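Local coordinates for putative methylase (Clostridium difficile, PDB 3LDU), which probably methylates guanine bases of ribosomal RNA through a Rossmann-like methyltransferase domain, whose pocket holds GTP in this crystal, at residues 197-203 with 302-308. Sequence-based numbering, arbitrary orientation.
Sequences RVLVDPM and FGFIITN. With GTP (guanosine-5'-triphosphate), chain B.
Leu199 and Val200 pair in parallel with Phe304 and Ile305, joining strands 199-201 and 304-307 at the centre of the Rossmann-like methyltransferase sheet, where order 3-2-1-4-5-7-6 is that of class I methyltransferases. The register rests on three backbone bonds: Phe304 N to Val198 O, Val200 N to Phe304 O (2.9 Å) and the longer Ile306 N to Val200 O (3.3 Å). Packing is close on both faces. Leu199 CD1 lies 3.8 Å from Ile306 CG1 on the face covered by helix 208-217, while Pro202 CD meets Ile305 CG2, both residues also touching Phe332 of helix 315-333.

At the N-terminal ends the contact loosens toward solvent, with Arg197 and Phe302 exposed. Bends at chi2 and chi3 fold the Arg197 chain back, laying its guanidinium with one face over Phe304 CE2; the planes stand 61° apart, so this is no parallel stack. Arg197 NH2 donates to a lone pair of Phe302 O in the carbonyl plane (2.8 Å), that oxygen sitting slightly off the guanidinium plane, and water 1 links Arg197 NE and Val198 N to the same oxygen.

The C-terminal ends are buried against GTP, whose N2 lies 2.6 Å from Pro202 O. Met203, modelled as selenomethionine, packs CB and CG against the nucleoside, and the bend about CG-SE brings CE back to Thr307. Water 2 bridges Asp201 OD2, Met203 O and Asn308 N. The extended first torsion of Asp201 (chi1 178°) carries its carboxylate to Thr307. There OD1 is met from opposite faces of the carboxylate plane: Met203 N closes an Asx turn at 3.1 Å, and Thr307 OG1 donates across the strands at 2.7 Å.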
ATOM      1  N   ARG A 197      -8.422 -14.417  16.985  1.00 28.33           N
ATOM      2  CA  ARG A 197      -7.165 -14.938  17.514  1.00 30.87           C
ATOM      3  C   ARG A 197      -6.416 -13.832  18.255  1.00 28.64           C
ATOM      4  O   ARG A 197      -6.458 -12.665  17.868  1.00 27.48           O
ATOM      5  CB  ARG A 197      -6.289 -15.497  16.390  1.00 33.66           C
ATOM      6  CG  ARG A 197      -6.930 -16.621  15.581  1.00 39.95           C
ATOM      7  CD  ARG A 197      -7.126 -17.868  16.422  1.00 41.93           C
ATOM      8  NE  ARG A 197      -5.858 -18.358  16.960  1.00 44.15           N
ATOM      9  CZ  ARG A 197      -5.022 -19.148  16.295  1.00 47.36           C
ATOM     10  NH1 ARG A 197      -5.316 -19.542  15.059  1.00 47.77           N
ATOM     11  NH2 ARG A 197      -3.889 -19.538  16.862  1.00 36.97           N
ATOM     12  N   VAL A 198      -5.726 -14.198  19.331  1.00 26.19           N
ATOM     13  CA  VAL A 198      -4.951 -13.220  20.081  1.00 22.89           C
ATOM     14  C   VAL A 198      -3.845 -12.620  19.205  1.00 24.96           C
ATOM     15  O   VAL A 198      -3.103 -13.346  18.534  1.00 24.81           O
ATOM     16  CB  VAL A 198      -4.311 -13.867  21.337  1.00 31.97           C
ATOM     17  CG1 VAL A 198      -3.265 -12.959  21.925  1.00 27.97           C
ATOM     18  CG2 VAL A 198      -5.379 -14.215  22.372  1.00 33.45           C
ATOM     19  N   LEU A 199      -3.762 -11.291  19.193  1.00 23.26           N
ATOM     20  CA  LEU A 199      -2.718 -10.580  18.451  1.00 20.07           C
ATOM     21  C   LEU A 199      -2.156  -9.445  19.284  1.00 23.07           C
ATOM     22  O   LEU A 199      -2.911  -8.619  19.814  1.00 22.94           O
ATOM     23  CB  LEU A 199      -3.244 -10.012  17.132  1.00 22.93           C
ATOM     24  CG  LEU A 199      -2.256  -9.080  16.411  1.00 16.76           C
ATOM     25  CD1 LEU A 199      -0.988  -9.827  15.941  1.00 18.16           C
ATOM     26  CD2 LEU A 199      -2.926  -8.414  15.204  1.00 22.51           C
ATOM     27  N   VAL A 200      -0.832  -9.420  19.424  1.00 23.89           N
ATOM     28  CA  VAL A 200      -0.152  -8.374  20.177  1.00 18.12           C
ATOM     29  C   VAL A 200       0.971  -7.767  19.347  1.00 23.56           C
ATOM     30  O   VAL A 200       1.727  -8.489  18.721  1.00 21.61           O
ATOM     31  CB  VAL A 200       0.491  -8.940  21.469  1.00 20.23           C
ATOM     32  CG1 VAL A 200       1.086  -7.807  22.300  1.00 19.34           C
ATOM     33  CG2 VAL A 200      -0.538  -9.724  22.259  1.00 20.83           C
ATOM     34  N   ASP A 201       1.077  -6.441  19.350  1.00 19.86           N
ATOM     35  CA  ASP A 201       2.271  -5.762  18.844  1.00 17.70           C
ATOM     36  C   ASP A 201       2.876  -5.043  20.046  1.00 18.55           C
ATOM     37  O   ASP A 201       2.401  -3.968  20.428  1.00 20.70           O
ATOM     38  CB  ASP A 201       1.909  -4.737  17.755  1.00 17.10           C
ATOM     39  CG  ASP A 201       3.130  -3.987  17.236  1.00 21.35           C
ATOM     40  OD1 ASP A 201       4.212  -4.143  17.839  1.00 20.45           O
ATOM     41  OD2 ASP A 201       3.013  -3.235  16.236  1.00 22.42           O
ATOM     42  N   PRO A 202       3.929  -5.624  20.644  1.00 23.06           N
ATOM     43  CA  PRO A 202       4.469  -5.120  21.916  1.00 21.51           C
ATOM     44  C   PRO A 202       5.446  -3.945  21.777  1.00 20.91           C
ATOM     45  O   PRO A 202       6.010  -3.505  22.784  1.00 21.92           O
ATOM     46  CB  PRO A 202       5.173  -6.354  22.499  1.00 20.36           C
ATOM     47  CG  PRO A 202       5.685  -7.080  21.304  1.00 18.10           C
ATOM     48  CD  PRO A 202       4.627  -6.836  20.188  1.00 20.53           C
HETATM   49  N   MSE A 203       5.642  -3.452  20.553  1.00 21.73           N
HETATM   50  CA  MSE A 203       6.422  -2.237  20.304  1.00 19.56           C
HETATM   51  C   MSE A 203       5.676  -1.463  19.217  1.00 21.47           C
HETATM   52  O   MSE A 203       6.193  -1.218  18.124  1.00 20.35           O
HETATM   53  CB  MSE A 203       7.837  -2.583  19.853  1.00 23.71           C
HETATM   54  CG  MSE A 203       8.650  -3.314  20.932  1.00 20.60           C
HETATM   55 SE   MSE A 203      10.274  -4.128  20.207  0.70 25.89          SE
HETATM   56  CE  MSE A 203       9.428  -5.717  19.460  1.00 24.85           C
ATOM     57  N   PHE A 302      -1.192 -20.061  21.642  1.00 31.78           N
ATOM     58  CA  PHE A 302      -1.554 -19.913  20.233  1.00 31.42           C
ATOM     59  C   PHE A 302      -1.873 -18.466  19.867  1.00 31.02           C
ATOM     60  O   PHE A 302      -2.714 -18.205  19.016  1.00 33.86           O
ATOM     61  CB  PHE A 302      -2.730 -20.827  19.874  1.00 37.19           C
ATOM     62  CG  PHE A 302      -2.518 -22.266  20.272  1.00 42.21           C
ATOM     63  CD1 PHE A 302      -1.489 -23.005  19.718  1.00 48.05           C
ATOM     64  CD2 PHE A 302      -3.341 -22.871  21.206  1.00 50.55           C
ATOM     65  CE1 PHE A 302      -1.283 -24.327  20.090  1.00 49.94           C
ATOM     66  CE2 PHE A 302      -3.140 -24.190  21.581  1.00 51.92           C
ATOM     67  CZ  PHE A 302      -2.111 -24.917  21.019  1.00 47.51           C
ATOM     68  N   GLY A 303      -1.190 -17.524  20.505  1.00 28.42           N
ATOM     69  CA  GLY A 303      -1.323 -16.130  20.119  1.00 23.67           C
ATOM     70  C   GLY A 303      -0.380 -15.748  18.984  1.00 25.09           C
ATOM     71  O   GLY A 303       0.461 -16.542  18.544  1.00 25.89           O
ATOM     72  N   PHE A 304      -0.520 -14.517  18.511  1.00 25.79           N
ATOM     73  CA  PHE A 304       0.325 -13.992  17.448  1.00 22.74           C
ATOM     74  C   PHE A 304       0.994 -12.707  17.902  1.00 21.34           C
ATOM     75  O   PHE A 304       0.374 -11.898  18.579  1.00 22.45           O
ATOM     76  CB  PHE A 304      -0.521 -13.668  16.213  1.00 22.07           C
ATOM     77  CG  PHE A 304      -1.047 -14.871  15.505  1.00 21.42           C
ATOM     78  CD1 PHE A 304      -0.354 -15.421  14.447  1.00 27.31           C
ATOM     79  CD2 PHE A 304      -2.247 -15.447  15.893  1.00 24.34           C
ATOM     80  CE1 PHE A 304      -0.841 -16.527  13.794  1.00 32.39           C
ATOM     81  CE2 PHE A 304      -2.735 -16.555  15.245  1.00 32.72           C
ATOM     82  CZ  PHE A 304      -2.032 -17.097  14.194  1.00 30.50           C
ATOM     83  N   ILE A 305       2.251 -12.521  17.508  1.00 22.22           N
ATOM     84  CA  ILE A 305       2.926 -11.232  17.640  1.00 20.36           C
ATOM     85  C   ILE A 305       3.348 -10.780  16.245  1.00 19.60           C
ATOM     86  O   ILE A 305       3.938 -11.564  15.488  1.00 18.37           O
ATOM     87  CB  ILE A 305       4.161 -11.315  18.546  1.00 18.25           C
ATOM     88  CG1 ILE A 305       3.727 -11.391  20.011  1.00 21.17           C
ATOM     89  CG2 ILE A 305       5.060 -10.093  18.329  1.00 21.27           C
ATOM     90  CD1 ILE A 305       4.783 -12.027  20.951  1.00 21.99           C
ATOM     91  N   ILE A 306       2.995  -9.547  15.877  1.00 19.67           N
ATOM     92  CA  ILE A 306       3.481  -8.961  14.628  1.00 18.92           C
ATOM     93  C   ILE A 306       3.998  -7.602  15.008  1.00 19.86           C
ATOM     94  O   ILE A 306       3.263  -6.804  15.611  1.00 20.26           O
ATOM     95  CB  ILE A 306       2.354  -8.809  13.582  1.00 19.75           C
ATOM     96  CG1 ILE A 306       1.718 -10.170  13.278  1.00 19.09           C
ATOM     97  CG2 ILE A 306       2.905  -8.208  12.286  1.00 17.45           C
ATOM     98  CD1 ILE A 306       0.473 -10.063  12.389  1.00 22.63           C
ATOM     99  N   THR A 307       5.260  -7.325  14.703  1.00 17.72           N
ATOM    100  CA  THR A 307       5.862  -6.110  15.237  1.00 16.23           C
ATOM    101  C   THR A 307       7.023  -5.567  14.407  1.00 20.97           C
ATOM    102  O   THR A 307       7.662  -6.298  13.644  1.00 18.63           O
ATOM    103  CB  THR A 307       6.349  -6.349  16.703  1.00 16.44           C
ATOM    104  OG1 THR A 307       6.670  -5.100  17.315  1.00 21.93           O
ATOM    105  CG2 THR A 307       7.564  -7.285  16.729  1.00 17.95           C
ATOM    106  N   ASN A 308       7.288  -4.273  14.599  1.00 20.40           N
ATOM    107  CA  ASN A 308       8.292  -3.518  13.858  1.00 20.99           C
ATOM    108  C   ASN A 308       9.234  -2.865  14.885  1.00 20.17           C
ATOM    109  O   ASN A 308       9.009  -1.732  15.319  1.00 18.83           O
ATOM    110  CB  ASN A 308       7.528  -2.488  12.987  1.00 22.00           C
ATOM    111  CG  ASN A 308       8.419  -1.492  12.274  1.00 24.38           C
ATOM    112  OD1 ASN A 308       8.120  -0.288  12.245  1.00 31.06           O
ATOM    113  ND2 ASN A 308       9.465  -1.974  11.649  1.00 21.25           N
TER
HETATM  114  PG  GTP B 383       4.389   2.073  13.684  0.70 67.03           P
HETATM  115  O1G GTP B 383       3.551   0.974  14.302  0.70 70.63           O
HETATM  116  O2G GTP B 383       4.047   2.166  12.222  0.70 65.55           O
HETATM  117  O3G GTP B 383       4.079   3.413  14.309  0.70 62.43           O
HETATM  118  O3B GTP B 383       5.951   1.693  13.887  0.70 73.72           O
HETATM  119  PB  GTP B 383       6.854   2.521  14.941  0.70 99.85           P
HETATM  120  O1B GTP B 383       7.642   3.548  14.164  0.70 98.87           O
HETATM  121  O2B GTP B 383       5.997   3.220  15.962  0.70102.45           O
HETATM  122  O3A GTP B 383       7.899   1.526  15.670  0.70 44.75           O
HETATM  123  PA  GTP B 383       9.423   2.065  15.786  0.70 39.98           P
HETATM  124  O1A GTP B 383       9.385   3.500  16.266  0.70 59.58           O
HETATM  125  O2A GTP B 383      10.123   1.987  14.449  0.70 55.74           O
HETATM  126  O5' GTP B 383      10.179   1.203  16.907  0.90 50.49           O
HETATM  127  C5' GTP B 383       9.393   0.307  17.627  0.90 48.50           C
HETATM  128  C4' GTP B 383       8.850   1.033  18.852  0.90 43.60           C
HETATM  129  O4' GTP B 383       9.273   0.274  19.951  0.90 43.80           O
HETATM  130  C3' GTP B 383       9.355   2.454  19.110  0.90 34.80           C
HETATM  131  O3' GTP B 383       8.231   3.307  19.153  0.90 32.86           O
HETATM  132  C2' GTP B 383      10.018   2.428  20.484  0.90 35.36           C
HETATM  133  O2' GTP B 383       9.554   3.450  21.345  0.90 33.59           O
HETATM  134  C1' GTP B 383       9.516   1.121  21.044  0.90 36.80           C
HETATM  135  N9  GTP B 383      10.435   0.398  21.933  0.90 29.38           N
HETATM  136  C8  GTP B 383      11.803   0.384  22.008  0.90 30.85           C
HETATM  137  N7  GTP B 383      12.145  -0.480  23.002  0.90 34.27           N
HETATM  138  C5  GTP B 383      11.013  -0.995  23.549  0.90 33.33           C
HETATM  139  C6  GTP B 383      10.780  -1.904  24.575  0.90 38.65           C
HETATM  140  O6  GTP B 383      11.716  -2.421  25.204  0.90 36.72           O
HETATM  141  N1  GTP B 383       9.473  -2.221  24.879  0.90 34.03           N
HETATM  142  C2  GTP B 383       8.417  -1.655  24.188  0.90 32.61           C
HETATM  143  N2  GTP B 383       7.183  -2.005  24.509  0.90 30.66           N
HETATM  144  N3  GTP B 383       8.638  -0.736  23.165  0.90 25.23           N
HETATM  145  C4  GTP B 383       9.930  -0.439  22.871  0.90 33.81           C
HETATM  146  O   HOH W   1      -5.386 -16.975  19.533  1.00 43.23           O
HETATM  147  O   HOH W   2       5.460  -2.261  15.548  1.00 20.36           O